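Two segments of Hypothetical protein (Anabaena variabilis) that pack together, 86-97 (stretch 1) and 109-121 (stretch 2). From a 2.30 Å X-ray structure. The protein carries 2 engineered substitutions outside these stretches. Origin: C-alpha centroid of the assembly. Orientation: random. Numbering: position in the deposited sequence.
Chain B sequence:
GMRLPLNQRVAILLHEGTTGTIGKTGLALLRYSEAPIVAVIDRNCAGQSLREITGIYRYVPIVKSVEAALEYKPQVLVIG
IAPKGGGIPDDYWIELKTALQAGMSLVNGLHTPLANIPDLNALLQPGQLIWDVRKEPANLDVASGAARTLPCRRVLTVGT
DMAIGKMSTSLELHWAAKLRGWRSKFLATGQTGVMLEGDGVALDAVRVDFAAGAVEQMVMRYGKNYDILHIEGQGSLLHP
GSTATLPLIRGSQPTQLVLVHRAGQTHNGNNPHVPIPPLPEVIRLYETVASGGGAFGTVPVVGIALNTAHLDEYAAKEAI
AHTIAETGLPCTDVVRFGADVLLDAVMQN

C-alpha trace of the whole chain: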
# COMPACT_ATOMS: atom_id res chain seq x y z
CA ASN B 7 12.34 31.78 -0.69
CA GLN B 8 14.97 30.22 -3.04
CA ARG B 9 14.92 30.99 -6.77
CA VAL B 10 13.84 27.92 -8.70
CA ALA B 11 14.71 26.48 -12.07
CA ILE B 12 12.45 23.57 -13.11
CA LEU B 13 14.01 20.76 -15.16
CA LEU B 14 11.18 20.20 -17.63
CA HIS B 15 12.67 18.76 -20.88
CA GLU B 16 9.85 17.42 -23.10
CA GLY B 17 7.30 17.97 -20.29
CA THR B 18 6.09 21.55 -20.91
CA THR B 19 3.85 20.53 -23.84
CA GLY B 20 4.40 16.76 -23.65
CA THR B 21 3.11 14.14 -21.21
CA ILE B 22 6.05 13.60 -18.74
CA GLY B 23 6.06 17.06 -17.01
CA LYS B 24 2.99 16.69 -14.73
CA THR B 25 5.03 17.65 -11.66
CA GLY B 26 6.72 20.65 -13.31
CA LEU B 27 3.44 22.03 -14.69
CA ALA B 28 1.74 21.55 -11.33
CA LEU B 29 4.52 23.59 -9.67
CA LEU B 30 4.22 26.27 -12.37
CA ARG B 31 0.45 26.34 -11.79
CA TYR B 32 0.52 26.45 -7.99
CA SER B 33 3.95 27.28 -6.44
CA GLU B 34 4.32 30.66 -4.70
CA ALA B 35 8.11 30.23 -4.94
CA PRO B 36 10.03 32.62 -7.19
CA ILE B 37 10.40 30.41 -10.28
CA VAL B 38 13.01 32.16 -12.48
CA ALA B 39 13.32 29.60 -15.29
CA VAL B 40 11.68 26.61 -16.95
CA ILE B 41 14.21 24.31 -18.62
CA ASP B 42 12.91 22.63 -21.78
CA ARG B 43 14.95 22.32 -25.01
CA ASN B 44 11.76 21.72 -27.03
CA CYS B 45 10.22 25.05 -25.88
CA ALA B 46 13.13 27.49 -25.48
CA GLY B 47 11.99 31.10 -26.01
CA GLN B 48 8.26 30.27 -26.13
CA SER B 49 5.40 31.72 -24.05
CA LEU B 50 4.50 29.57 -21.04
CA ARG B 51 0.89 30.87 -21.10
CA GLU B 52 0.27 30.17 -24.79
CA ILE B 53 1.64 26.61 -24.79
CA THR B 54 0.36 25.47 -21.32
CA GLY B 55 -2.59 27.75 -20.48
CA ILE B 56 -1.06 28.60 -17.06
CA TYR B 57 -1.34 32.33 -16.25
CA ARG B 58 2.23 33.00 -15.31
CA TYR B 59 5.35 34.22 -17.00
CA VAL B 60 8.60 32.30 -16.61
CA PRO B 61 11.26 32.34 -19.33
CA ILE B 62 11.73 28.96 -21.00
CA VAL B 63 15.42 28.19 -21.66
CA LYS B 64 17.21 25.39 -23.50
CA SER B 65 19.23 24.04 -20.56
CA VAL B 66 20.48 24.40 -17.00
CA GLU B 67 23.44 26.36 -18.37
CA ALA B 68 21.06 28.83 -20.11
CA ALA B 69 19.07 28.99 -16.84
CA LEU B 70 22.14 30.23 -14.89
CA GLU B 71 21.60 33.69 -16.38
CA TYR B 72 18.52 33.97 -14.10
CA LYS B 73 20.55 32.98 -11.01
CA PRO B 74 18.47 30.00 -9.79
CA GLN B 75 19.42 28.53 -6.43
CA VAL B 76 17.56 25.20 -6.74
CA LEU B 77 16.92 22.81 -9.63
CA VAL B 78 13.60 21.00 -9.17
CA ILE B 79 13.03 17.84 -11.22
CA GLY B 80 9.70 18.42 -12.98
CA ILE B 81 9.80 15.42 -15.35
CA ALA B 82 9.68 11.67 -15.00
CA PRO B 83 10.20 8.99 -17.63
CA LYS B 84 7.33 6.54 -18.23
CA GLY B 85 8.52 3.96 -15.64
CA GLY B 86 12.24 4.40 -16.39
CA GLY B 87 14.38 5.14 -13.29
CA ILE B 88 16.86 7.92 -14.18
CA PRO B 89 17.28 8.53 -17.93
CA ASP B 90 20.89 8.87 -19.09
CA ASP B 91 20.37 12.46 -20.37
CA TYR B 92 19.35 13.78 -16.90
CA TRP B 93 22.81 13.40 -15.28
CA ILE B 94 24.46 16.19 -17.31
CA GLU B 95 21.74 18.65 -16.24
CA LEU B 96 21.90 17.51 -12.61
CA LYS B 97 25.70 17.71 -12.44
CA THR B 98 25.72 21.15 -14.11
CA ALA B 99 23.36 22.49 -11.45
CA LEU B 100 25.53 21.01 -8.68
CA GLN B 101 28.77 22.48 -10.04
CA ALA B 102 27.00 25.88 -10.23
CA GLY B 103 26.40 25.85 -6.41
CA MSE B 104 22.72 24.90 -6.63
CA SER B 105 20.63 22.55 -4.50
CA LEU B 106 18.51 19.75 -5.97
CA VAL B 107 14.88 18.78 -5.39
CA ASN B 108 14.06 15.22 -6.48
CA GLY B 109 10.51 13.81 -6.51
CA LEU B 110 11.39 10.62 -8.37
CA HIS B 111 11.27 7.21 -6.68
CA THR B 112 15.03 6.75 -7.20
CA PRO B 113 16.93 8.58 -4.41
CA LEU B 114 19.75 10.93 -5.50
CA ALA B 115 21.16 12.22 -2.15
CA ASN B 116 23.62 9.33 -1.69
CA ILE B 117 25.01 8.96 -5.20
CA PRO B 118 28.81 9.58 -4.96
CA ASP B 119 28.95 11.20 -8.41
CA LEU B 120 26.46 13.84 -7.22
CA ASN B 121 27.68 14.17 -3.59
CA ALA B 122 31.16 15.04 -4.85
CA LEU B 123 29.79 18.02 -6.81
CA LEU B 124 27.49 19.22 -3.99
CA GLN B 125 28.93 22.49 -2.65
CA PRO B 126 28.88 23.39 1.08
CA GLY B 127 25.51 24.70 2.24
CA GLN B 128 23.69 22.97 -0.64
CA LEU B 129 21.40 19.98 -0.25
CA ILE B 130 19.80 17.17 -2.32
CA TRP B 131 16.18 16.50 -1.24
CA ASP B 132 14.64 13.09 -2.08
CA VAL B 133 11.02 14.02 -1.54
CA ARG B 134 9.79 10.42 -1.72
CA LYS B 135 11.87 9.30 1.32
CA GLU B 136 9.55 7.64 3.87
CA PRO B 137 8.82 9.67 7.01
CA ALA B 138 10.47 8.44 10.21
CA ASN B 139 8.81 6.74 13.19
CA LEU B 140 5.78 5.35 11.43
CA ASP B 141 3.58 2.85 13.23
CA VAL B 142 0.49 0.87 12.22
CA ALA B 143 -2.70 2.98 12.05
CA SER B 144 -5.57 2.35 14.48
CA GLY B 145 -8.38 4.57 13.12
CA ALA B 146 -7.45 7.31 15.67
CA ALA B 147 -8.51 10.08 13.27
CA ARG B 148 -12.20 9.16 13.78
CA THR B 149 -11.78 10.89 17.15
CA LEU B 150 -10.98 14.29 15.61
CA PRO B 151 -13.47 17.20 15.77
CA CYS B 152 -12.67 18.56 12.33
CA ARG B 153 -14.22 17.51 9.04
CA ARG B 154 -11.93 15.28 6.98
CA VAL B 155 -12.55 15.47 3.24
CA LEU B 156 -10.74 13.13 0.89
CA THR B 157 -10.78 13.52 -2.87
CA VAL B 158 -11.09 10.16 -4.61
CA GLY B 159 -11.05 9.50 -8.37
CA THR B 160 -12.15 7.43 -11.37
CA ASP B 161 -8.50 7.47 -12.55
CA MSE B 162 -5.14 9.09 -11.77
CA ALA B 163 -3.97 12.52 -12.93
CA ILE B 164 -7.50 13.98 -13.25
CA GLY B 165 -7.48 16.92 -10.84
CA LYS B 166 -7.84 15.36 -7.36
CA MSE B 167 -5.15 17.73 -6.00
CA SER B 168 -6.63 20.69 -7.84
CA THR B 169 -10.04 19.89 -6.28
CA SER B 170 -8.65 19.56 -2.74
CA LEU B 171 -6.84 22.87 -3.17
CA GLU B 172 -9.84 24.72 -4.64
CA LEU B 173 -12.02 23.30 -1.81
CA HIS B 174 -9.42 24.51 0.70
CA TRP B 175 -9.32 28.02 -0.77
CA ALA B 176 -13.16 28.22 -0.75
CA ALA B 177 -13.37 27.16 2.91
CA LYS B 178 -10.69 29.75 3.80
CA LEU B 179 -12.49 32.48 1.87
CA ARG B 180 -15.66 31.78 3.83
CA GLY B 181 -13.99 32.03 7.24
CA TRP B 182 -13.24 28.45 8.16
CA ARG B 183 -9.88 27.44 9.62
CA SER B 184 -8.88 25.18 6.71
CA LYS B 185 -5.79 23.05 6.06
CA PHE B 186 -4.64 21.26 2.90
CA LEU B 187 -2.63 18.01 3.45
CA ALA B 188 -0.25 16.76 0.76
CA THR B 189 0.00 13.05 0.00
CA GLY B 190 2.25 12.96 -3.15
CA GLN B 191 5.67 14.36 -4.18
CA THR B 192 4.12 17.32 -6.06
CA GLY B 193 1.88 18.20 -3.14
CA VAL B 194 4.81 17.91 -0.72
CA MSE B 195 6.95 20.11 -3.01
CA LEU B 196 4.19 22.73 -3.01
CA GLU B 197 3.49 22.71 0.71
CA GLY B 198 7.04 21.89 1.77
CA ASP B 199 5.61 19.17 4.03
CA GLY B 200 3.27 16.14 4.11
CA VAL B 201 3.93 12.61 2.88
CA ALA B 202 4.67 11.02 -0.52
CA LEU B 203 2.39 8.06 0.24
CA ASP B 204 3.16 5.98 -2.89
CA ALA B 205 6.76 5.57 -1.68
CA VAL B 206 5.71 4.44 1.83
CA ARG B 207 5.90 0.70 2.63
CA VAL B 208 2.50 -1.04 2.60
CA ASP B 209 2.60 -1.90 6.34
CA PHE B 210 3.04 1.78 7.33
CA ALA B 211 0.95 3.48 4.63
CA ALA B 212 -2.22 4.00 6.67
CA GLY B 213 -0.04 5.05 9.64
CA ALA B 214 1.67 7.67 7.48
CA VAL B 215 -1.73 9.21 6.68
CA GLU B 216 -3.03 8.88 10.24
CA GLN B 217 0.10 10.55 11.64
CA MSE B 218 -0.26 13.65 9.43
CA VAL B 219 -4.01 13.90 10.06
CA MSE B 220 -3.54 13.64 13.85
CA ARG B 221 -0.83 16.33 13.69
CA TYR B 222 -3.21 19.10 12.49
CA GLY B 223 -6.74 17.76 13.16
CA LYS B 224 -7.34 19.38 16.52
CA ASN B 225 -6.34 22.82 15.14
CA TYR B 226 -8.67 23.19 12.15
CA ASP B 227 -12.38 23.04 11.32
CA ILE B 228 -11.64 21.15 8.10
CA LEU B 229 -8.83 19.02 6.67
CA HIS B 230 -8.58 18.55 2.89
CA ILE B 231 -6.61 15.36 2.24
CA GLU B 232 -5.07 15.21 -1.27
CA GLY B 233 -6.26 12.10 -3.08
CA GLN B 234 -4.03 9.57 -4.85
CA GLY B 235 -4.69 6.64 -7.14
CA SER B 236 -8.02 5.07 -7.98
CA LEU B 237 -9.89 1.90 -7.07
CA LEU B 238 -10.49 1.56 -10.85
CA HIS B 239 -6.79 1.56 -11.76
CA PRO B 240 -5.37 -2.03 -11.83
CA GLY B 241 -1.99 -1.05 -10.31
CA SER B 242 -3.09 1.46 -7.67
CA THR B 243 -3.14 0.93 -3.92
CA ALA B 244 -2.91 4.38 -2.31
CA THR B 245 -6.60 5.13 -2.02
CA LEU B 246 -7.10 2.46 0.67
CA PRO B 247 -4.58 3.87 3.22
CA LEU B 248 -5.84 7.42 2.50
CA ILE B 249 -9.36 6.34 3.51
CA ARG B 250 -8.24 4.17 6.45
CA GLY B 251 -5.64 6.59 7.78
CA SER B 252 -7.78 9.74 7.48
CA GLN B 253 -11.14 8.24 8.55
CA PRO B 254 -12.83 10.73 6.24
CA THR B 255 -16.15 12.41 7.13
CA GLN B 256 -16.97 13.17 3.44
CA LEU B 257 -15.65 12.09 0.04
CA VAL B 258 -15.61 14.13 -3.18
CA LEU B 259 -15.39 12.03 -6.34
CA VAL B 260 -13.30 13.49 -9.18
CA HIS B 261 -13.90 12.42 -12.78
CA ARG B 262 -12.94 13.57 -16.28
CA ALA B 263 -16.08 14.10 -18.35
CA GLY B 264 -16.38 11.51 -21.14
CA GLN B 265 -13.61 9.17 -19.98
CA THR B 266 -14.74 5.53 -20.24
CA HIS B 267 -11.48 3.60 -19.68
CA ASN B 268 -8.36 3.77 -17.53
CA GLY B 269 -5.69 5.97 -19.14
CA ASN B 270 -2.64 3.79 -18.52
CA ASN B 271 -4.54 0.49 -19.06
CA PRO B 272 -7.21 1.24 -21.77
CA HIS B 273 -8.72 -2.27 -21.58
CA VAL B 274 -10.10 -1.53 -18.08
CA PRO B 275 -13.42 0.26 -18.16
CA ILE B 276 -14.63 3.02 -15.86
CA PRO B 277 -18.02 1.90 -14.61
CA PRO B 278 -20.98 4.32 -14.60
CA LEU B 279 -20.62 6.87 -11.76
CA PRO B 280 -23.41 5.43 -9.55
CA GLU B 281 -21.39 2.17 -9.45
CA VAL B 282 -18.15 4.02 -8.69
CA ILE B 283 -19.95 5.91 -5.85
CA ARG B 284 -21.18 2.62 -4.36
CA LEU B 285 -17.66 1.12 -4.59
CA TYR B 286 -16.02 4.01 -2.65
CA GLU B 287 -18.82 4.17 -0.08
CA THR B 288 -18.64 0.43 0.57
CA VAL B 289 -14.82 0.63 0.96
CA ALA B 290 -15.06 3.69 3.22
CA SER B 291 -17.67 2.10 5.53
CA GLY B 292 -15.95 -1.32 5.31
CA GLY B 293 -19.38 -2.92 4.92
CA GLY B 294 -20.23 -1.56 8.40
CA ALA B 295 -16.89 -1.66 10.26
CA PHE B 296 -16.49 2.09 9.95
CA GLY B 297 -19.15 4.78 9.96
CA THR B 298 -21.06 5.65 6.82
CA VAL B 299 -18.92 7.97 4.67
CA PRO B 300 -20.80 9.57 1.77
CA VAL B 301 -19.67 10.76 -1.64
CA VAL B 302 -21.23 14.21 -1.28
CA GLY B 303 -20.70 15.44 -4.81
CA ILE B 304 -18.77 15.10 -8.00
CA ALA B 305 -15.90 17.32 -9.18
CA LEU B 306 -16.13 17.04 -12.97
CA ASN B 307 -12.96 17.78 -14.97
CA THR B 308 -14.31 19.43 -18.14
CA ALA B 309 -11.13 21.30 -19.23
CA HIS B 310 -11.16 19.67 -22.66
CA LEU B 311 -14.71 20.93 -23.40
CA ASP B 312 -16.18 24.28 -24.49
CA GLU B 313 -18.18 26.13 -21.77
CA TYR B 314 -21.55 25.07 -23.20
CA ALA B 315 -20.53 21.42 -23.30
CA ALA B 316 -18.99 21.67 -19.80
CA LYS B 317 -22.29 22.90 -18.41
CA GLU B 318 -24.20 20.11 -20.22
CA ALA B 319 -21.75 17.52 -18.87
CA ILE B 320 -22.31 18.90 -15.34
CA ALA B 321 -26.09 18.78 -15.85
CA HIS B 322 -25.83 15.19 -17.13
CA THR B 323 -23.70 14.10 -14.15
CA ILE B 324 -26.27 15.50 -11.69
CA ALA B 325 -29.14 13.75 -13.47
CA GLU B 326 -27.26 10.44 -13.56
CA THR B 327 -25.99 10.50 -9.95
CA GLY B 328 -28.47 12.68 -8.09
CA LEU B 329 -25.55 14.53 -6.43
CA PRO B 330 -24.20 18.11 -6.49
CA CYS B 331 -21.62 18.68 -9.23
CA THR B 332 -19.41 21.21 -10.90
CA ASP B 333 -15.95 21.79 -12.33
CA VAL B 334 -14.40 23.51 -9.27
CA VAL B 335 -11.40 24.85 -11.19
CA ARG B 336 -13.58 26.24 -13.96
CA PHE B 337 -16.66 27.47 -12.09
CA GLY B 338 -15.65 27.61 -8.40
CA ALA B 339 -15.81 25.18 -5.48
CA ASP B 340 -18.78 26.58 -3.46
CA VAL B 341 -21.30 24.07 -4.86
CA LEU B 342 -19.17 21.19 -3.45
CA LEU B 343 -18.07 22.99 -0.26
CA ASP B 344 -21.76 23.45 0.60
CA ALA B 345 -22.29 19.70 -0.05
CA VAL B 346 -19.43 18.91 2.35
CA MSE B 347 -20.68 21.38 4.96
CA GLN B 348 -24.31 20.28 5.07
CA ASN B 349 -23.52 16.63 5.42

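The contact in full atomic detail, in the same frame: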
# COMPACT_ATOMS: atom_id res chain seq x y z
N GLY B 86 10.86 4.60 -15.94
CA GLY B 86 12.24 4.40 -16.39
C GLY B 86 13.40 4.91 -15.56
O GLY B 86 14.37 5.44 -16.12
N GLY B 87 13.32 4.73 -14.23
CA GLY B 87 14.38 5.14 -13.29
C GLY B 87 14.93 6.55 -13.51
O GLY B 87 14.20 7.53 -13.31
N ILE B 88 16.20 6.64 -13.89
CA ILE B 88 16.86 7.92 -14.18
C ILE B 88 17.36 7.83 -15.62
O ILE B 88 18.29 7.08 -15.88
CB ILE B 88 18.09 8.20 -13.26
CG1 ILE B 88 17.70 8.24 -11.78
CG2 ILE B 88 18.76 9.53 -13.65
CD1 ILE B 88 16.84 9.43 -11.38
N PRO B 89 16.74 8.56 -16.56
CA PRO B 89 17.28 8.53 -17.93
C PRO B 89 18.71 9.05 -18.00
O PRO B 89 19.10 9.90 -17.21
CB PRO B 89 16.32 9.43 -18.71
CG PRO B 89 15.05 9.38 -17.91
CD PRO B 89 15.53 9.40 -16.49
N ASP B 90 19.48 8.53 -18.95
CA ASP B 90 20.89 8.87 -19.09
C ASP B 90 21.14 10.36 -19.37
O ASP B 90 22.19 10.88 -18.99
CB ASP B 90 21.54 8.02 -20.19
N ASP B 91 20.20 11.03 -20.03
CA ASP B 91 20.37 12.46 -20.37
C ASP B 91 20.14 13.43 -19.20
O ASP B 91 20.47 14.61 -19.30
CB ASP B 91 19.54 12.86 -21.60
CG ASP B 91 18.04 12.64 -21.43
OD1 ASP B 91 17.60 12.12 -20.39
OD2 ASP B 91 17.29 13.00 -22.36
N TYR B 92 19.60 12.94 -18.09
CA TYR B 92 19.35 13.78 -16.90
C TYR B 92 20.64 14.17 -16.17
O TYR B 92 20.77 15.30 -15.73
CB TYR B 92 18.45 13.06 -15.89
CG TYR B 92 16.95 13.01 -16.18
CD1 TYR B 92 16.46 12.96 -17.48
CD2 TYR B 92 16.04 12.88 -15.13
CE1 TYR B 92 15.09 12.88 -17.73
CE2 TYR B 92 14.67 12.77 -15.36
CZ TYR B 92 14.20 12.77 -16.66
OH TYR B 92 12.84 12.66 -16.89
N TRP B 93 21.56 13.22 -16.05
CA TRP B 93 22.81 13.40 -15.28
C TRP B 93 23.59 14.68 -15.61
O TRP B 93 24.06 15.36 -14.71
CB TRP B 93 23.75 12.19 -15.43
CG TRP B 93 23.14 10.91 -14.95
CD1 TRP B 93 22.69 9.88 -15.72
CD2 TRP B 93 22.87 10.55 -13.59
NE1 TRP B 93 22.18 8.89 -14.92
CE2 TRP B 93 22.28 9.28 -13.61
CE3 TRP B 93 23.09 11.18 -12.35
CZ2 TRP B 93 21.89 8.61 -12.44
CZ3 TRP B 93 22.71 10.52 -11.20
CH2 TRP B 93 22.11 9.25 -11.25
N ILE B 94 23.74 14.98 -16.89
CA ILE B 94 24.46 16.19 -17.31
C ILE B 94 23.82 17.43 -16.68
O ILE B 94 24.53 18.29 -16.13
CB ILE B 94 24.50 16.33 -18.85
CG1 ILE B 94 25.39 15.24 -19.47
CG2 ILE B 94 25.03 17.71 -19.26
CD1 ILE B 94 25.26 15.11 -20.98
N GLU B 95 22.49 17.51 -16.77
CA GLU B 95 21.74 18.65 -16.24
C GLU B 95 21.86 18.74 -14.72
O GLU B 95 22.03 19.82 -14.16
CB GLU B 95 20.27 18.60 -16.67
CG GLU B 95 20.02 18.75 -18.20
CD GLU B 95 20.36 20.14 -18.78
OE1 GLU B 95 21.50 20.62 -18.61
OE2 GLU B 95 19.49 20.74 -19.45
N LEU B 96 21.78 17.58 -14.06
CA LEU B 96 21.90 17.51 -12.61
C LEU B 96 23.28 17.96 -12.17
O LEU B 96 23.42 18.83 -11.30
CB LEU B 96 21.61 16.09 -12.11
CG LEU B 96 20.24 15.49 -12.48
CD1 LEU B 96 20.06 14.09 -11.89
CD2 LEU B 96 19.08 16.39 -12.06
N LYS B 97 24.31 17.38 -12.78
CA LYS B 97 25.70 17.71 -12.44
C LYS B 97 26.04 19.18 -12.69
O LYS B 97 26.76 19.79 -11.89
CB LYS B 97 26.67 16.81 -13.21
CG LYS B 97 26.64 15.35 -12.76
CD LYS B 97 27.69 14.54 -13.48
CE LYS B 97 27.77 13.13 -12.95
NZ LYS B 97 28.96 12.43 -13.55
N GLY B 109 11.76 14.47 -6.84
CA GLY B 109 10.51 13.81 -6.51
C GLY B 109 10.40 12.39 -7.05
O GLY B 109 9.42 11.71 -6.79
N LEU B 110 11.41 11.94 -7.78
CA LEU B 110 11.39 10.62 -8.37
C LEU B 110 11.55 9.56 -7.30
O LEU B 110 12.03 9.87 -6.21
CB LEU B 110 12.53 10.47 -9.38
CG LEU B 110 12.57 11.41 -10.58
CD1 LEU B 110 13.79 11.04 -11.41
CD2 LEU B 110 11.33 11.30 -11.41
N HIS B 111 11.14 8.33 -7.61
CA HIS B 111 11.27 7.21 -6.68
C HIS B 111 12.73 6.90 -6.37
O HIS B 111 13.06 6.52 -5.25
CB HIS B 111 10.62 5.93 -7.23
CG HIS B 111 9.14 5.79 -6.96
ND1 HIS B 111 8.64 5.46 -5.71
CD2 HIS B 111 8.07 5.84 -7.79
CE1 HIS B 111 7.33 5.35 -5.78
NE2 HIS B 111 6.96 5.57 -7.03
N THR B 112 13.60 7.03 -7.38
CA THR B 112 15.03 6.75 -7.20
C THR B 112 15.71 7.88 -6.41
O THR B 112 15.70 9.05 -6.85
CB THR B 112 15.74 6.60 -8.57
OG1 THR B 112 15.12 5.55 -9.32
CG2 THR B 112 17.22 6.29 -8.39
N PRO B 113 16.28 7.56 -5.23
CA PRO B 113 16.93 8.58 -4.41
C PRO B 113 18.30 9.03 -4.96
O PRO B 113 19.11 8.19 -5.37
CB PRO B 113 17.10 7.89 -3.06
CG PRO B 113 17.19 6.46 -3.39
CD PRO B 113 16.37 6.23 -4.61
N LEU B 114 18.54 10.34 -4.96
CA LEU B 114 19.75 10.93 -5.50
C LEU B 114 20.74 11.53 -4.48
O LEU B 114 21.85 11.92 -4.85
CB LEU B 114 19.36 12.02 -6.50
CG LEU B 114 18.60 11.57 -7.75
CD1 LEU B 114 18.22 12.78 -8.60
CD2 LEU B 114 19.39 10.58 -8.58
N ALA B 115 20.34 11.61 -3.21
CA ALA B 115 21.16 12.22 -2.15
C ALA B 115 22.43 11.46 -1.79
O ALA B 115 23.37 12.06 -1.28
CB ALA B 115 20.32 12.45 -0.90
N ASN B 116 22.45 10.15 -2.02
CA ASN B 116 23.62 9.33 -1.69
C ASN B 116 24.32 8.70 -2.89
O ASN B 116 24.86 7.60 -2.80
CB ASN B 116 23.23 8.26 -0.66
CG ASN B 116 22.83 8.87 0.67
OD1 ASN B 116 21.67 8.83 1.06
ND2 ASN B 116 23.80 9.48 1.35
N ILE B 117 24.30 9.41 -4.02
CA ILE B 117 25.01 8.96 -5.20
C ILE B 117 26.36 9.70 -5.19
O ILE B 117 26.38 10.92 -5.28
CB ILE B 117 24.21 9.22 -6.49
CG1 ILE B 117 22.96 8.33 -6.46
CG2 ILE B 117 25.09 8.98 -7.74
CD1 ILE B 117 22.12 8.36 -7.68
N PRO B 118 27.48 8.96 -5.04
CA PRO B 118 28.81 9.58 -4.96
C PRO B 118 29.12 10.60 -6.04
O PRO B 118 29.71 11.63 -5.75
CB PRO B 118 29.76 8.39 -5.11
CG PRO B 118 29.00 7.23 -4.63
CD PRO B 118 27.56 7.48 -4.96
N ASP B 119 28.69 10.32 -7.27
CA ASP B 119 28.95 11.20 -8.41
C ASP B 119 28.27 12.55 -8.27
O ASP B 119 28.71 13.53 -8.89
CB ASP B 119 28.50 10.54 -9.72
CG ASP B 119 29.05 9.12 -9.89
OD1 ASP B 119 28.82 8.27 -8.99
OD2 ASP B 119 29.67 8.84 -10.94
N LEU B 120 27.18 12.60 -7.50
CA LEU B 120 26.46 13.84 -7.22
C LEU B 120 26.96 14.46 -5.91
O LEU B 120 27.22 15.66 -5.88
CB LEU B 120 24.94 13.61 -7.18
CG LEU B 120 24.30 13.12 -8.48
CD1 LEU B 120 22.79 13.06 -8.31
CD2 LEU B 120 24.66 14.01 -9.68
N ASN B 121 27.12 13.66 -4.86
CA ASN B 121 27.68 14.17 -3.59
C ASN B 121 28.99 14.91 -3.72
O ASN B 121 29.24 15.86 -2.98
CB ASN B 121 27.89 13.06 -2.55
CG ASN B 121 26.64 12.77 -1.76
OD1 ASN B 121 25.81 13.66 -1.53
ND2 ASN B 121 26.50 11.52 -1.32
O HOH W 1 12.81 6.61 -10.52
O HOH W 2 28.36 9.76 -12.79

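Stretch 1 opens as a loop and passes into a helix that runs through Lys-97 and continues later in the chain. Stretch 2 is largely loop and ends in a short helix, 118-121. The two run alongside each other in the same sense, so that the early residues of one meet the early residues of the other: the CA atoms of Gly-87 and Thr-112 lie 6.3 Å apart near one end, and those of Lys-97 and Leu-120 6.5 Å apart near the other. In stretch 1 the helical pattern is carried by the bonds from Leu-96 N to Tyr-92 O (3.0 Å) and from Lys-97 N to Trp-93 O (2.8 Å). In stretch 2 a type I beta turn from Leu-114 to Ile-117 leads into the second helix. Ile-117 holds the N-cap position, and its O accepts from both Leu-120 N and Asn-121 N, each at 2.9 Å. Gly-87 adopts a positive phi of 47°, a value that by itself favours glycine.

No direct hydrogen bond joins the stretches, and the 481 Å² buried between them, both sides summed, is covered mainly by apolar side chains. Ile-88 begins this apolar seam. Its CA-to-CB bond points sideways, but with both chi angles in the m well the end of the side chain comes nearer to stretch 2, bringing Ile-88 CD1 to 3.4 Å from Leu-110 CD1 and 4.0 Å from Leu-114 CD2. The same terminal methyl thus bridges two leucines that point toward stretch 1, while Ile-88 CG1 packs 3.9 Å from Thr-112 CG2. Tyr-92 adds a looser contact, its CE2 lying 4.4 Å from Leu-110 CD1.

Further along, Trp-93 extends its six-membered ring into a group of three aliphatic side chains. Ile-117 CD1, 3.7 Å from Trp-93 CH2, and Leu-120 CD1, 3.8 Å from Trp-93 CZ3, both lie at the edge of the indole, near its plane, so these contacts are not stacking on the ring face. Leu-114 CD2 approaches Trp-93 CH2 at 4.0 Å. Leu-114 also reaches the next turn of the helix, where its CD1 sits 4.0 Å from Leu-96 CD1. Leu-120 is shared in a similar way: its CD2 lies 4.4 Å from Leu-96 CB and 3.9 Å from Lys-97 CG, drawing the aliphatic part of the lysine into the contact.

Water supplies polar links near both ends. Water 1 donates a hydrogen bond to Gly-87 O at 3.3 Å and is hydrogen-bonded to Thr-112 OG1 at 2.8 Å, bridging the two loops. At the other end, the extended Lys-97 side chain brings NZ to 4.5 Å from Asp-119 OD2; the charges are opposite, but the separation is beyond a salt bridge. Water 2 closes this gap, accepting from Lys-97 NZ at 2.8 Å and donating to Asp-119 OD2 at a short 2.4 Å.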